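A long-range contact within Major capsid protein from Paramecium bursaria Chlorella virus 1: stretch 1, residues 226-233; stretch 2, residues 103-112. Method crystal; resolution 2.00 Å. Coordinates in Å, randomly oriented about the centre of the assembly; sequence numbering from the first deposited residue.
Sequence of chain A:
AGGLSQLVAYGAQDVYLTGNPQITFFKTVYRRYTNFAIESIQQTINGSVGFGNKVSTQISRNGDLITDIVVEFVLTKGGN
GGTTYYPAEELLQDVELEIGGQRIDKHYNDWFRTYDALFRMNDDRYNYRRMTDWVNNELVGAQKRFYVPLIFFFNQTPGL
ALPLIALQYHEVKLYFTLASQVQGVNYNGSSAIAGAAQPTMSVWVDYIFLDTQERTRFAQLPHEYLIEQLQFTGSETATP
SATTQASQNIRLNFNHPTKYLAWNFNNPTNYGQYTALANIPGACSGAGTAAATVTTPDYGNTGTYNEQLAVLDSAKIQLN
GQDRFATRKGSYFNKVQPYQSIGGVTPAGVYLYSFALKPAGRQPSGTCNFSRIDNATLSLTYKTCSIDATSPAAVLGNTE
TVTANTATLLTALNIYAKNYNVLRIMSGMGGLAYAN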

# COMPACT_ATOMS: atom_id res chain seq x y z
N LEU A 226 14.66 -18.83 -14.46
CA LEU A 226 15.03 -17.47 -14.84
C LEU A 226 15.19 -16.68 -13.55
O LEU A 226 14.21 -16.30 -12.91
CB LEU A 226 13.98 -16.85 -15.76
CG LEU A 226 14.30 -15.45 -16.29
CD1 LEU A 226 15.57 -15.46 -17.14
CD2 LEU A 226 13.13 -14.89 -17.09
N ILE A 227 16.44 -16.42 -13.17
CA ILE A 227 16.75 -15.82 -11.88
C ILE A 227 17.25 -14.39 -12.10
O ILE A 227 17.50 -13.96 -13.23
CB ILE A 227 17.78 -16.65 -11.09
CG1 ILE A 227 19.17 -16.49 -11.69
CG2 ILE A 227 17.37 -18.11 -11.06
CD1 ILE A 227 20.27 -17.13 -10.88
N GLU A 228 17.39 -13.67 -11.00
CA GLU A 228 17.93 -12.32 -11.02
C GLU A 228 19.22 -12.28 -10.21
O GLU A 228 19.39 -13.03 -9.25
CB GLU A 228 16.92 -11.32 -10.45
CG GLU A 228 15.66 -11.20 -11.29
CD GLU A 228 14.68 -10.18 -10.75
OE1 GLU A 228 15.06 -9.40 -9.85
OE2 GLU A 228 13.52 -10.16 -11.22
N GLN A 229 20.12 -11.40 -10.63
CA GLN A 229 21.41 -11.23 -9.97
C GLN A 229 21.66 -9.76 -9.71
O GLN A 229 21.09 -8.88 -10.36
CB GLN A 229 22.55 -11.79 -10.83
CG GLN A 229 22.50 -13.28 -11.08
CD GLN A 229 23.60 -13.73 -12.01
OE1 GLN A 229 23.68 -13.29 -13.16
NE2 GLN A 229 24.48 -14.58 -11.51
N LEU A 230 22.52 -9.49 -8.74
CA LEU A 230 22.98 -8.14 -8.45
C LEU A 230 24.40 -7.97 -8.97
O LEU A 230 25.24 -8.87 -8.81
CB LEU A 230 22.93 -7.84 -6.95
CG LEU A 230 23.44 -6.45 -6.57
CD1 LEU A 230 22.46 -5.37 -7.01
CD2 LEU A 230 23.72 -6.36 -5.08
N GLN A 231 24.66 -6.84 -9.60
CA GLN A 231 26.00 -6.49 -10.07
C GLN A 231 26.47 -5.26 -9.32
O GLN A 231 25.73 -4.28 -9.21
CB GLN A 231 26.02 -6.25 -11.58
CG GLN A 231 25.61 -7.45 -12.41
CD GLN A 231 25.70 -7.20 -13.90
OE1 GLN A 231 26.80 -7.07 -14.45
NE2 GLN A 231 24.56 -7.13 -14.56
N PHE A 232 27.69 -5.33 -8.80
CA PHE A 232 28.29 -4.21 -8.08
C PHE A 232 29.79 -4.41 -8.10
O PHE A 232 30.29 -5.40 -7.55
CB PHE A 232 27.76 -4.14 -6.65
CG PHE A 232 28.41 -3.08 -5.81
CD1 PHE A 232 28.13 -1.74 -6.02
CD2 PHE A 232 29.30 -3.42 -4.80
CE1 PHE A 232 28.73 -0.77 -5.25
CE2 PHE A 232 29.90 -2.45 -4.03
CZ PHE A 232 29.61 -1.12 -4.25
N THR A 233 30.51 -3.49 -8.73
CA THR A 233 31.95 -3.61 -8.91
C THR A 233 32.75 -2.79 -7.90
O THR A 233 33.96 -2.66 -8.05
CB THR A 233 32.34 -3.20 -10.34
OG1 THR A 233 32.02 -1.81 -10.53
CG2 THR A 233 31.58 -4.03 -11.35
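Stretch 2 103-112: RIDKHYNDWF

Stretch 2 enters as a strand, residues 103-108, and turns directly into a helix that starts at N109 and runs on beyond F112. Y108 holds the N-cap position, and its carbonyl O accepts the amide of F112 at 3.0 Å (F112 N to Y108 O) as the first turn forms. The strand crosses strand 226-231 at 50° between the N-to-C directions, with a closest approach of 6.3 Å between the axes. Both chains therefore advance in broadly the same sense, but obliquely, and no direct backbone-to-backbone hydrogen bond links them. The nearest CA atoms are those of Q229 and D105, 5.7 Å apart, and the contact as a whole buries 457 Å² counted over both sides.

L230 dominates the interface, with 124 Å² covered by stretch 2. Its CA-to-CB bond points toward that stretch, and the side chain (chi1 t, chi2 p) enters a pocket lined by the end of the strand and the first turn of the helix. W111, with chi1 t, offers one face of its indole: L230 CD2 lies 3.5 Å from W111 CG, and L230 CD1 stands 3.7 Å from the centroid of the six-membered ring, only 8° off its normal, a well-centred CH-pi contact. H107 closes in near the base of the leucine, with its CD2 3.8 Å from L230 CB, while Y108 meets the same side chain at its ring edge, its CD1 4.4 Å from L230 CD2.

The second anchor is Y108, with 55 Å² covered. One face of its ring receives F232, whose CD2 comes to 3.6 Å from Y108 CE1. The two rings have centroids 5.2 Å apart and planes inclined at 58°, so they pack obliquely. Beyond the rings, two waters join the tyrosine hydroxyl to the F232 carbonyl: one lies 2.9 Å from Y108 OH and 3.0 Å from F232 O, the other 3.3 Å and 2.6 Å from the same atoms.

Where the main chains do not pair, D105 supplies a polar connection. The CA-to-CB bond of D105 points toward stretch 1, and its carboxylate accepts the amide of L230 (L230 N to D105 OD1, 3.1 Å) in a nearly straight hydrogen bond. The same OD1 accepts the amide of K106, and D105 OD2 accepts H107 NE2 at 2.8 Å, which ties the imidazole to the carboxylate beside the leucine. A water donates to both D105 OD2 (2.5 Å) and E228 O (2.8 Å), and another bridges the backbones by donating to K106 O and L230 O, each at 2.8 Å.

Toward the start of stretch 2, Q229 extends its side chain so that NE2 donates to I104 O at 3.0 Å, again almost linearly. Nearby, I227 CD1 touches I104 CG2 at 3.9 Å, adding an apolar contact at this end of the crossing.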

# COMPACT_ATOMS: atom_id res chain seq x y z
N ARG A 103 29.60 -19.16 -7.25
CA ARG A 103 28.81 -18.05 -6.73
C ARG A 103 27.61 -17.79 -7.63
O ARG A 103 27.75 -17.59 -8.84
CB ARG A 103 29.67 -16.78 -6.63
CG ARG A 103 28.88 -15.55 -6.23
CD ARG A 103 29.70 -14.28 -6.39
NE ARG A 103 30.83 -14.24 -5.47
CZ ARG A 103 31.66 -13.20 -5.37
NH1 ARG A 103 31.47 -12.13 -6.12
NH2 ARG A 103 32.67 -13.24 -4.51
N ILE A 104 26.42 -17.80 -7.03
CA ILE A 104 25.20 -17.49 -7.77
C ILE A 104 24.84 -16.02 -7.66
O ILE A 104 24.42 -15.40 -8.64
CB ILE A 104 24.05 -18.39 -7.26
CG1 ILE A 104 24.48 -19.86 -7.31
CG2 ILE A 104 22.80 -18.17 -8.08
CD1 ILE A 104 24.85 -20.34 -8.70
N ASP A 105 25.02 -15.44 -6.48
CA ASP A 105 24.73 -14.03 -6.26
C ASP A 105 25.45 -13.59 -5.00
O ASP A 105 25.80 -14.42 -4.15
CB ASP A 105 23.22 -13.79 -6.15
CG ASP A 105 22.83 -12.35 -6.44
OD1 ASP A 105 23.73 -11.55 -6.79
OD2 ASP A 105 21.63 -12.02 -6.33
N LYS A 106 25.66 -12.28 -4.87
CA LYS A 106 26.28 -11.74 -3.68
C LYS A 106 25.73 -10.35 -3.42
O LYS A 106 25.72 -9.51 -4.33
CB LYS A 106 27.81 -11.69 -3.81
CG LYS A 106 28.51 -11.10 -2.60
CD LYS A 106 30.02 -11.24 -2.70
CE LYS A 106 30.71 -10.71 -1.45
NZ LYS A 106 32.18 -10.91 -1.49
N HIS A 107 25.27 -10.11 -2.20
CA HIS A 107 24.66 -8.85 -1.81
C HIS A 107 25.50 -8.16 -0.74
O HIS A 107 26.36 -8.76 -0.11
CB HIS A 107 23.24 -9.08 -1.30
CG HIS A 107 22.30 -9.59 -2.35
ND1 HIS A 107 20.99 -9.94 -2.08
CD2 HIS A 107 22.48 -9.82 -3.68
CE1 HIS A 107 20.41 -10.35 -3.19
NE2 HIS A 107 21.29 -10.29 -4.17
N TYR A 108 25.23 -6.87 -0.56
CA TYR A 108 25.96 -6.04 0.39
C TYR A 108 24.96 -5.24 1.22
O TYR A 108 23.81 -5.05 0.82
CB TYR A 108 26.93 -5.10 -0.32
CG TYR A 108 27.82 -5.80 -1.33
CD1 TYR A 108 27.40 -6.00 -2.64
CD2 TYR A 108 29.08 -6.27 -0.97
CE1 TYR A 108 28.20 -6.65 -3.56
CE2 TYR A 108 29.89 -6.91 -1.89
CZ TYR A 108 29.44 -7.10 -3.18
OH TYR A 108 30.24 -7.74 -4.10
N ASN A 109 25.40 -4.78 2.40
CA ASN A 109 24.49 -4.05 3.28
C ASN A 109 24.01 -2.75 2.64
O ASN A 109 22.87 -2.34 2.87
CB ASN A 109 25.15 -3.78 4.63
CG ASN A 109 26.46 -3.03 4.52
OD1 ASN A 109 26.90 -2.69 3.42
ND2 ASN A 109 27.09 -2.76 5.65
N ASP A 110 24.86 -2.10 1.85
CA ASP A 110 24.41 -0.88 1.18
C ASP A 110 23.38 -1.19 0.10
O ASP A 110 22.55 -0.34 -0.23
CB ASP A 110 25.60 -0.12 0.59
CG ASP A 110 25.20 1.23 0.00
OD1 ASP A 110 24.84 2.13 0.79
OD2 ASP A 110 25.24 1.38 -1.23
N TRP A 111 23.42 -2.40 -0.47
CA TRP A 111 22.35 -2.80 -1.38
C TRP A 111 21.05 -3.03 -0.62
O TRP A 111 19.98 -2.63 -1.08
CB TRP A 111 22.73 -4.07 -2.14
CG TRP A 111 21.56 -4.65 -2.86
CD1 TRP A 111 20.96 -5.85 -2.62
CD2 TRP A 111 20.82 -4.04 -3.92
NE1 TRP A 111 19.90 -6.03 -3.47
CE2 TRP A 111 19.79 -4.93 -4.28
CE3 TRP A 111 20.92 -2.82 -4.61
CZ2 TRP A 111 18.88 -4.65 -5.29
CZ3 TRP A 111 20.02 -2.54 -5.61
CH2 TRP A 111 19.01 -3.45 -5.95
N PHE A 112 21.14 -3.61 0.54
CA PHE A 112 20.00 -3.80 1.38
C PHE A 112 19.41 -2.42 1.66
O PHE A 112 18.23 -2.26 1.61
CB PHE A 112 20.38 -4.55 2.66
CG PHE A 112 20.38 -6.02 2.52
CD1 PHE A 112 20.97 -6.62 1.48
CD2 PHE A 112 19.75 -6.81 3.43
CE1 PHE A 112 20.96 -7.96 1.34
CE2 PHE A 112 19.71 -8.18 3.28
CZ PHE A 112 20.33 -8.76 2.22
O HOH W 1 19.64 -13.58 -6.50
O HOH W 2 27.14 -9.13 -6.74
O HOH W 3 29.25 -8.08 -6.80
O HOH W 4 32.30 -6.02 -5.99